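Local coordinates for sensory box/GGDEF domain protein (Colwellia psychrerythraea, PDB 3LYX) that probably senses a signal through the PAS domain described here and passes it to a GGDEF domain, the type that makes cyclic di-GMP, at residues 14-20 with 32-36; 38-42 with 84-88; 93-99 with 112-118. One frame throughout, in Å; residues are numbered along the deposited sequence.

Interaction 1: residues 14-20 with 32-36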
loop_
_atom_site.group_PDB
_atom_site.type_symbol
_atom_site.label_atom_id
_atom_site.label_comp_id
_atom_site.label_asym_id
_atom_site.label_seq_id
_atom_site.Cartn_x
_atom_site.Cartn_y
_atom_site.Cartn_z
ATOM N N ASP B 14 -4.303 2.449 5.438
ATOM C CA ASP B 14 -4.381 3.905 5.403
ATOM C C ASP B 14 -3.054 4.650 5.473
ATOM O O ASP B 14 -3.042 5.865 5.664
ATOM C CB ASP B 14 -5.321 4.433 6.493
ATOM C CG ASP B 14 -6.784 4.427 6.054
ATOM O OD1 ASP B 14 -7.059 4.814 4.898
ATOM O OD2 ASP B 14 -7.656 4.045 6.865
ATOM N N TYR B 15 -1.946 3.935 5.299
ATOM C CA TYR B 15 -0.635 4.578 5.342
ATOM C C TYR B 15 0.138 4.526 4.029
ATOM O O TYR B 15 1.066 5.298 3.832
ATOM C CB TYR B 15 0.203 3.978 6.470
ATOM C CG TYR B 15 -0.340 4.335 7.829
ATOM C CD1 TYR B 15 -0.255 5.640 8.308
ATOM C CD2 TYR B 15 -0.961 3.380 8.626
ATOM C CE1 TYR B 15 -0.771 5.986 9.547
ATOM C CE2 TYR B 15 -1.482 3.716 9.867
ATOM C CZ TYR B 15 -1.380 5.024 10.322
ATOM O OH TYR B 15 -1.861 5.364 11.564
ATOM N N VAL B 16 -0.241 3.626 3.129
ATOM C CA VAL B 16 0.449 3.527 1.847
ATOM C C VAL B 16 0.112 4.707 0.927
ATOM O O VAL B 16 -0.910 5.373 1.100
ATOM C CB VAL B 16 0.093 2.199 1.126
ATOM C CG1 VAL B 16 0.548 1.007 1.969
ATOM C CG2 VAL B 16 -1.422 2.125 0.871
ATOM N N PHE B 17 0.980 4.970 -0.042
ATOM C CA PHE B 17 0.760 6.058 -0.985
ATOM C C PHE B 17 -0.180 5.557 -2.075
ATOM O O PHE B 17 -0.841 6.338 -2.755
ATOM C CB PHE B 17 2.084 6.499 -1.603
ATOM C CG PHE B 17 1.940 7.566 -2.655
ATOM C CD1 PHE B 17 1.363 8.798 -2.347
ATOM C CD2 PHE B 17 2.397 7.343 -3.953
ATOM C CE1 PHE B 17 1.242 9.801 -3.321
ATOM C CE2 PHE B 17 2.283 8.335 -4.934
ATOM C CZ PHE B 17 1.704 9.569 -4.615
ATOM N N ASP B 18 -0.207 4.241 -2.240
ATOM C CA ASP B 18 -1.071 3.591 -3.215
ATOM C C ASP B 18 -2.535 3.881 -2.911
ATOM O O ASP B 18 -2.947 3.848 -1.759
ATOM C CB ASP B 18 -0.867 2.079 -3.153
ATOM C CG ASP B 18 0.537 1.668 -3.529
ATOM O OD1 ASP B 18 0.721 1.248 -4.693
ATOM O OD2 ASP B 18 1.446 1.777 -2.660
ATOM N N ALA B 19 -3.319 4.153 -3.944
ATOM C CA ALA B 19 -4.748 4.391 -3.755
ATOM C C ALA B 19 -5.435 3.035 -3.896
ATOM O O ALA B 19 -5.468 2.444 -4.986
ATOM C CB ALA B 19 -5.258 5.352 -4.810
ATOM N N ILE B 20 -5.954 2.526 -2.784
ATOM C CA ILE B 20 -6.647 1.246 -2.778
ATOM C C ILE B 20 -8.152 1.492 -2.880
ATOM O O ILE B 20 -8.705 2.308 -2.142
ATOM C CB ILE B 20 -6.393 0.460 -1.466
ATOM C CG1 ILE B 20 -4.886 0.279 -1.229
ATOM C CG2 ILE B 20 -7.076 -0.906 -1.534
ATOM C CD1 ILE B 20 -4.184 -0.468 -2.335
ATOM N N TRP B 32 -12.078 2.263 0.937
ATOM C CA TRP B 32 -11.332 3.346 0.308
ATOM C C TRP B 32 -10.300 3.809 1.335
ATOM O O TRP B 32 -10.664 4.081 2.477
ATOM C CB TRP B 32 -12.378 4.438 0.006
ATOM C CG TRP B 32 -11.950 5.729 -0.613
ATOM C CD1 TRP B 32 -11.584 6.871 0.040
ATOM C CD2 TRP B 32 -11.954 6.049 -2.006
ATOM N NE1 TRP B 32 -11.368 7.884 -0.859
ATOM C CE2 TRP B 32 -11.586 7.407 -2.125
ATOM C CE3 TRP B 32 -12.235 5.317 -3.170
ATOM C CZ2 TRP B 32 -11.491 8.051 -3.358
ATOM C CZ3 TRP B 32 -12.140 5.956 -4.397
ATOM C CH2 TRP B 32 -11.771 7.311 -4.482
ATOM N N ASN B 33 -9.024 3.888 0.954
ATOM C CA ASN B 33 -7.988 4.322 1.900
ATOM C C ASN B 33 -7.601 5.776 1.652
ATOM O O ASN B 33 -8.071 6.396 0.694
ATOM C CB ASN B 33 -6.745 3.421 1.799
ATOM C CG ASN B 33 -6.000 3.590 0.481
ATOM O OD1 ASN B 33 -6.563 4.053 -0.509
ATOM N ND2 ASN B 33 -4.729 3.197 0.462
ATOM N N LYS B 34 -6.745 6.320 2.513
ATOM C CA LYS B 34 -6.310 7.710 2.394
ATOM C C LYS B 34 -5.667 7.972 1.045
ATOM O O LYS B 34 -5.841 9.047 0.458
ATOM C CB LYS B 34 -5.319 8.057 3.506
ATOM C CG LYS B 34 -5.835 7.801 4.925
ATOM C CD LYS B 34 -7.061 8.649 5.260
ATOM C CE LYS B 34 -7.567 8.345 6.669
ATOM N NZ LYS B 34 -8.748 9.179 7.058
ATOM N N GLY B 35 -4.914 6.985 0.561
ATOM C CA GLY B 35 -4.260 7.113 -0.727
ATOM C C GLY B 35 -5.228 7.461 -1.842
ATOM O O GLY B 35 -4.915 8.269 -2.712
ATOM N N SER B 36 -6.410 6.852 -1.822
ATOM C CA SER B 36 -7.403 7.126 -2.855
ATOM C C SER B 36 -7.966 8.535 -2.690
ATOM O O SER B 36 -8.279 9.207 -3.673
ATOM C CB SER B 36 -8.525 6.089 -2.802
ATOM O OG SER B 36 -8.037 4.800 -3.148
HETATM O O HOH W 1 -3.593 5.051 2.464
HETATM O O HOH W 2 -2.183 9.243 -3.408
#

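Interaction 2: residues 38-42 with 84-88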
loop_
_atom_site.group_PDB
_atom_site.type_symbol
_atom_site.label_atom_id
_atom_site.label_comp_id
_atom_site.label_asym_id
_atom_site.label_seq_id
_atom_site.Cartn_x
_atom_site.Cartn_y
_atom_site.Cartn_z
ATOM N N THR B 38 -6.329 11.113 -1.623
ATOM C CA THR B 38 -5.297 11.990 -2.172
ATOM C C THR B 38 -5.306 11.951 -3.691
ATOM O O THR B 38 -5.183 12.986 -4.344
ATOM C CB THR B 38 -3.874 11.585 -1.692
ATOM O OG1 THR B 38 -3.779 11.720 -0.268
ATOM C CG2 THR B 38 -2.817 12.478 -2.333
ATOM N N LEU B 39 -5.468 10.762 -4.261
ATOM C CA LEU B 39 -5.454 10.634 -5.715
ATOM C C LEU B 39 -6.707 11.107 -6.436
ATOM O O LEU B 39 -6.622 11.873 -7.396
ATOM C CB LEU B 39 -5.185 9.185 -6.112
ATOM C CG LEU B 39 -5.189 8.858 -7.606
ATOM C CD1 LEU B 39 -4.017 9.552 -8.311
ATOM C CD2 LEU B 39 -5.085 7.361 -7.767
ATOM N N TYR B 40 -7.865 10.643 -5.971
ATOM C CA TYR B 40 -9.134 10.964 -6.610
ATOM C C TYR B 40 -9.833 12.221 -6.110
ATOM O O TYR B 40 -10.641 12.817 -6.839
ATOM C CB TYR B 40 -10.080 9.766 -6.481
ATOM C CG TYR B 40 -9.592 8.522 -7.195
ATOM C CD1 TYR B 40 -9.554 8.463 -8.586
ATOM C CD2 TYR B 40 -9.147 7.404 -6.475
ATOM C CE1 TYR B 40 -9.077 7.312 -9.252
ATOM C CE2 TYR B 40 -8.677 6.261 -7.121
ATOM C CZ TYR B 40 -8.644 6.224 -8.509
ATOM O OH TYR B 40 -8.178 5.100 -9.156
ATOM N N GLY B 41 -9.543 12.617 -4.871
ATOM C CA GLY B 41 -10.151 13.816 -4.322
ATOM C C GLY B 41 -11.282 13.593 -3.336
ATOM O O GLY B 41 -11.598 14.488 -2.559
ATOM N N TYR B 42 -11.887 12.409 -3.357
ATOM C CA TYR B 42 -13.006 12.080 -2.466
ATOM C C TYR B 42 -12.541 11.443 -1.160
ATOM O O TYR B 42 -11.563 10.696 -1.150
ATOM C CB TYR B 42 -13.947 11.087 -3.144
ATOM C CG TYR B 42 -14.472 11.507 -4.495
ATOM C CD1 TYR B 42 -15.637 12.276 -4.605
ATOM C CD2 TYR B 42 -13.838 11.092 -5.668
ATOM C CE1 TYR B 42 -16.161 12.611 -5.851
ATOM C CE2 TYR B 42 -14.349 11.421 -6.913
ATOM C CZ TYR B 42 -15.514 12.178 -6.997
ATOM O OH TYR B 42 -16.044 12.474 -8.226
ATOM N N MET B 84 -8.355 9.147 -15.599
ATOM C CA MET B 84 -8.924 9.294 -14.274
ATOM C C MET B 84 -9.677 10.626 -14.225
ATOM O O MET B 84 -9.229 11.619 -14.801
ATOM C CB MET B 84 -7.771 9.282 -13.266
ATOM C CG MET B 84 -8.143 9.479 -11.826
ATOM S SD MET B 84 -6.753 10.196 -10.934
ATOM C CE MET B 84 -7.376 11.877 -10.768
ATOM N N LEU B 85 -10.830 10.639 -13.564
ATOM C CA LEU B 85 -11.619 11.859 -13.429
ATOM C C LEU B 85 -11.613 12.252 -11.957
ATOM O O LEU B 85 -12.212 11.573 -11.114
ATOM C CB LEU B 85 -13.057 11.636 -13.909
ATOM C CG LEU B 85 -14.009 12.826 -13.703
ATOM C CD1 LEU B 85 -13.476 14.048 -14.435
ATOM C CD2 LEU B 85 -15.408 12.476 -14.189
ATOM N N HIS B 86 -10.913 13.343 -11.650
ATOM C CA HIS B 86 -10.796 13.823 -10.279
ATOM C C HIS B 86 -12.090 14.478 -9.822
ATOM O O HIS B 86 -12.904 14.893 -10.638
ATOM C CB HIS B 86 -9.635 14.821 -10.168
ATOM C CG HIS B 86 -9.293 15.201 -8.757
ATOM N ND1 HIS B 86 -10.034 16.106 -8.027
ATOM C CD2 HIS B 86 -8.296 14.786 -7.939
ATOM C CE1 HIS B 86 -9.507 16.232 -6.822
ATOM N NE2 HIS B 86 -8.451 15.442 -6.742
ATOM N N LYS B 87 -12.276 14.554 -8.510
ATOM C CA LYS B 87 -13.471 15.161 -7.948
ATOM C C LYS B 87 -13.619 16.617 -8.393
ATOM O O LYS B 87 -14.729 17.070 -8.669
ATOM C CB LYS B 87 -13.441 15.092 -6.419
ATOM C CG LYS B 87 -14.560 15.885 -5.765
ATOM C CD LYS B 87 -14.565 15.736 -4.262
ATOM C CE LYS B 87 -15.579 16.682 -3.625
ATOM N NZ LYS B 87 -16.971 16.486 -4.144
ATOM N N ASP B 88 -12.507 17.347 -8.464
ATOM C CA ASP B 88 -12.558 18.751 -8.870
ATOM C C ASP B 88 -12.731 18.915 -10.376
ATOM O O ASP B 88 -12.568 20.011 -10.912
ATOM C CB ASP B 88 -11.305 19.507 -8.412
ATOM C CG ASP B 88 -10.051 19.075 -9.146
ATOM O OD1 ASP B 88 -10.141 18.734 -10.346
ATOM O OD2 ASP B 88 -8.967 19.091 -8.525
HETATM O O HOH W 3 -6.773 15.368 -4.388
HETATM O O HOH W 4 -14.736 11.773 -10.326
#

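Interaction 3: residues 93-99 with 112-118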
loop_
_atom_site.group_PDB
_atom_site.type_symbol
_atom_site.label_atom_id
_atom_site.label_comp_id
_atom_site.label_asym_id
_atom_site.label_seq_id
_atom_site.Cartn_x
_atom_site.Cartn_y
_atom_site.Cartn_z
ATOM N N TRP B 93 -4.083 10.612 -15.871
ATOM C CA TRP B 93 -3.847 9.205 -16.175
ATOM C C TRP B 93 -3.278 8.516 -14.948
ATOM O O TRP B 93 -2.553 9.126 -14.164
ATOM C CB TRP B 93 -2.875 9.035 -17.349
ATOM C CG TRP B 93 -3.432 9.438 -18.673
ATOM C CD1 TRP B 93 -3.515 10.702 -19.180
ATOM C CD2 TRP B 93 -4.018 8.574 -19.651
ATOM N NE1 TRP B 93 -4.117 10.680 -20.414
ATOM C CE2 TRP B 93 -4.438 9.386 -20.728
ATOM C CE3 TRP B 93 -4.232 7.190 -19.723
ATOM C CZ2 TRP B 93 -5.063 8.861 -21.862
ATOM C CZ3 TRP B 93 -4.852 6.669 -20.850
ATOM C CH2 TRP B 93 -5.260 7.503 -21.904
ATOM N N ILE B 94 -3.613 7.239 -14.789
ATOM C CA ILE B 94 -3.138 6.456 -13.657
ATOM C C ILE B 94 -2.717 5.070 -14.118
ATOM O O ILE B 94 -3.169 4.578 -15.153
ATOM C CB ILE B 94 -4.242 6.264 -12.594
ATOM C CG1 ILE B 94 -5.481 5.642 -13.246
ATOM C CG2 ILE B 94 -4.631 7.599 -11.977
ATOM C CD1 ILE B 94 -6.587 5.302 -12.269
ATOM N N GLU B 95 -1.823 4.459 -13.356
ATOM C CA GLU B 95 -1.391 3.099 -13.633
ATOM C C GLU B 95 -2.323 2.341 -12.693
ATOM O O GLU B 95 -2.374 2.636 -11.498
ATOM C CB GLU B 95 0.072 2.891 -13.228
ATOM C CG GLU B 95 0.468 1.420 -13.137
ATOM C CD GLU B 95 1.972 1.220 -13.073
ATOM O OE1 GLU B 95 2.636 1.906 -12.266
ATOM O OE2 GLU B 95 2.488 0.372 -13.833
ATOM N N SER B 96 -3.070 1.387 -13.227
ATOM C CA SER B 96 -4.032 0.666 -12.406
ATOM C C SER B 96 -3.961 -0.854 -12.536
ATOM O O SER B 96 -3.542 -1.391 -13.566
ATOM C CB SER B 96 -5.447 1.170 -12.748
ATOM O OG SER B 96 -6.440 0.491 -11.998
ATOM N N MET B 97 -4.375 -1.533 -11.474
ATOM C CA MET B 97 -4.386 -2.988 -11.431
ATOM C C MET B 97 -5.650 -3.420 -10.698
ATOM O O MET B 97 -6.088 -2.764 -9.758
ATOM C CB MET B 97 -3.156 -3.496 -10.686
ATOM C CG MET B 97 -3.048 -5.004 -10.573
ATOM S SD MET B 97 -1.908 -5.434 -9.240
ATOM C CE MET B 97 -2.987 -5.233 -7.868
ATOM N N CYS B 98 -6.231 -4.528 -11.129
ATOM C CA CYS B 98 -7.445 -5.037 -10.511
ATOM C C CYS B 98 -7.406 -6.558 -10.417
ATOM O O CYS B 98 -7.086 -7.242 -11.390
ATOM C CB CYS B 98 -8.668 -4.604 -11.332
ATOM S SG CYS B 98 -10.273 -5.036 -10.586
ATOM N N VAL B 99 -7.699 -7.081 -9.233
ATOM C CA VAL B 99 -7.745 -8.523 -9.027
ATOM C C VAL B 99 -9.009 -8.825 -8.236
ATOM O O VAL B 99 -9.501 -7.978 -7.490
ATOM C CB VAL B 99 -6.498 -9.067 -8.268
ATOM C CG1 VAL B 99 -5.235 -8.721 -9.050
ATOM C CG2 VAL B 99 -6.427 -8.503 -6.851
ATOM N N LEU B 112 -10.394 -5.829 -5.986
ATOM C CA LEU B 112 -9.410 -5.005 -5.303
ATOM C C LEU B 112 -8.694 -4.195 -6.375
ATOM O O LEU B 112 -8.123 -4.760 -7.309
ATOM C CB LEU B 112 -8.403 -5.891 -4.558
ATOM C CG LEU B 112 -7.237 -5.207 -3.824
ATOM C CD1 LEU B 112 -7.751 -4.452 -2.608
ATOM C CD2 LEU B 112 -6.230 -6.263 -3.374
ATOM N N GLY B 113 -8.751 -2.874 -6.259
ATOM C CA GLY B 113 -8.076 -2.026 -7.220
ATOM C C GLY B 113 -6.911 -1.281 -6.580
ATOM O O GLY B 113 -7.040 -0.778 -5.462
ATOM N N ILE B 114 -5.776 -1.233 -7.275
ATOM C CA ILE B 114 -4.578 -0.524 -6.802
ATOM C C ILE B 114 -4.276 0.526 -7.869
ATOM O O ILE B 114 -4.193 0.206 -9.056
ATOM C CB ILE B 114 -3.346 -1.476 -6.659
ATOM C CG1 ILE B 114 -3.598 -2.518 -5.570
ATOM C CG2 ILE B 114 -2.099 -0.661 -6.274
ATOM C CD1 ILE B 114 -4.758 -3.426 -5.840
ATOM N N ASN B 115 -4.102 1.776 -7.461
ATOM C CA ASN B 115 -3.885 2.832 -8.438
ATOM C C ASN B 115 -2.769 3.814 -8.069
ATOM O O ASN B 115 -2.492 4.033 -6.891
ATOM C CB ASN B 115 -5.206 3.594 -8.623
ATOM C CG ASN B 115 -6.367 2.677 -8.988
ATOM O OD1 ASN B 115 -6.635 2.434 -10.166
ATOM N ND2 ASN B 115 -7.050 2.151 -7.976
ATOM N N ARG B 116 -2.153 4.406 -9.093
ATOM C CA ARG B 116 -1.074 5.383 -8.922
ATOM C C ARG B 116 -1.081 6.437 -10.029
ATOM O O ARG B 116 -1.133 6.113 -11.216
ATOM C CB ARG B 116 0.298 4.696 -8.918
ATOM C CG ARG B 116 0.669 3.999 -7.615
ATOM C CD ARG B 116 2.001 3.280 -7.763
ATOM N NE ARG B 116 1.937 2.239 -8.784
ATOM C CZ ARG B 116 1.353 1.053 -8.618
ATOM N NH1 ARG B 116 0.779 0.741 -7.462
ATOM N NH2 ARG B 116 1.332 0.179 -9.614
ATOM N N ASP B 117 -1.009 7.699 -9.628
ATOM C CA ASP B 117 -0.995 8.807 -10.570
ATOM C C ASP B 117 0.196 8.706 -11.511
ATOM O O ASP B 117 1.321 8.452 -11.086
ATOM C CB ASP B 117 -0.943 10.142 -9.820
ATOM C CG ASP B 117 -0.599 11.303 -10.728
ATOM O OD1 ASP B 117 -1.131 11.351 -11.859
ATOM O OD2 ASP B 117 0.201 12.170 -10.314
ATOM N N ILE B 118 -0.072 8.918 -12.795
ATOM C CA ILE B 118 0.946 8.852 -13.826
ATOM C C ILE B 118 0.781 10.053 -14.768
ATOM O O ILE B 118 1.523 10.206 -15.743
ATOM C CB ILE B 118 0.814 7.500 -14.597
ATOM C CG1 ILE B 118 2.130 6.735 -14.522
ATOM C CG2 ILE B 118 0.367 7.724 -16.035
ATOM C CD1 ILE B 118 2.500 6.326 -13.124
#

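Interaction 1: residues 14-20 with 32-36
Asn33 sits at the N-cap of helix 34-40, and its chi1 of 68° (p) lets one amide serve both segments. Asn33 OD1 accepts from Ser36 N at 3.1 Å, the capping bond, and also from Ile20 N at 2.8 Å; its ND2 donates to Asp18 O at 2.9 Å. Asp14 (chi1 -84°, m) carries its carboxylate to the helix start, where Lys34 N donates to Asp14 OD1 at 2.8 Å. Ser36, with chi1 of -66° (m), holds OG 2.8 Å from Ile20 O and 3.3 Å from Ala19 CB. Gly35 fits tightly: a modelled CB would lie 2.2 Å from Asp18 O, a clash. One water links Val16 O to Gly35 N, at 3.0 Å from each. The carboxylate of Asp18 turns elsewhere, to Arg116 and to Phe17 N of the second subunit. The contact thus ties the lead-in and start of PAS strand 19-24 to the helix that follows strand 29-32; Ile20 packs on Leu112 and Ile114 of strand 108-117, and Trp32 meets Tyr40 and helix 44-47.

Interaction 2: residues 38-42 with 84-88
Lys87 lays its CB over the face of the Tyr42 ring, 3.7 Å from the centroid and 13° off the ring normal, a CH-pi contact. In the PAS fold this joins the C-terminal end of helix 34-40 to the turn after strand 78-85, an edge strand of the sheet within this chain. The one direct hydrogen bond between the segments runs from Lys87 N to Tyr40 O, 2.9 Å. Gly41 follows with phi 103°, and its CA lies 3.4 Å from His86 NE2; a modelled CB would clash with His86 CE1 at 2.4 Å, so both backbone angles and space call for glycine. Deeper in, Met84 SD stands 4.8 Å from the Tyr40 ring centroid, 48° off its normal, an oblique Met-aromatic contact, and lies 3.8 Å from Leu39 CD1. Tyr40 also meets Trp32 and Ile94. His86 ND1 accepts from Asp88 N at 2.8 Å, a bond within the turn. A water accepts from Tyr42 OH at 2.6 Å and donates to Leu85 O at 2.7 Å.

Interaction 3: residues 93-99 with 112-118
Trp93 opens the pairing of strands 91-102 and 108-117, the antiparallel beta hairpin of the PAS sheet, whose segment axes run at 157° and approach to 4.5 Å. Its carbonyl, Trp93 O, accepts from Ile118 N at 2.8 Å, and Trp93 CB touches Ile118 CG2 at 3.7 Å. Ile94 faces Asp117 in a non-hydrogen-bonded pair (CA-CA 4.4 Å) whose side chains diverge; Ile94 CD1 comes within 3.6 Å of Asn115 OD1. Glu95 and Arg116 form a hydrogen-bonded pair, with Glu95 N to Arg116 O at 2.8 Å and Arg116 N to Glu95 O at 3.0 Å. Their side chains make a weak salt bridge, Arg116 NH2 to Glu95 OE1 at 3.4 Å, while NH1 of Arg116 pairs with Asp18. Ser96 points to the other face, with Asn115, and Ser96 OG donates to Asn115 OD1 at 2.7 Å; this is the side on which Asn115 meets Leu39 and Tyr40 of helix 34-40. Met97 returns to the Glu95 face, paired with Ile114 and pointing the same way, and Met97 CE lies 3.2 Å from Ile114 CD1. The backbone bonds there are Met97 N to Ile114 O, 3.0 Å, and Ile114 N to Met97 O, 2.9 Å. On this face Met97, Val99 and Leu112 pack on Tyr15 of the second subunit, so the side away from helix 34-40 contributes to the dimer contact. Cys98 pairs with Gly113, with Cys98 CA 3.3 Å from Leu112 O in a CA-H...O contact. Val99 closes the segment opposite Leu112: Val99 N donates to Leu112 O at 3.0 Å, and Leu112 N to Val99 O at 2.8 Å.

Overall arrangement
Interactions 1 and 2 hold the two ends of helix 34-40, while interaction 3 pairs strands in the middle of the sheet that this helix packs against. Interaction 1 is the most buried and relies on polar capping; interaction 2, partly buried, mixes ring and sulfur contacts with a single direct hydrogen bond; interaction 3 is dominated by regular backbone bonding. All three meet physically: Asp18 OD1 lies 2.8 Å from Arg116 NH1 in a salt bridge between 1 and 3, Trp32 CH2 packs 3.3 Å from Tyr40 CD2 between 1 and 2, and Met84 SD lies 3.5 Å from Ile94 CG2 between 2 and 3. The second subunit touches interactions 1 and 3 but not 2.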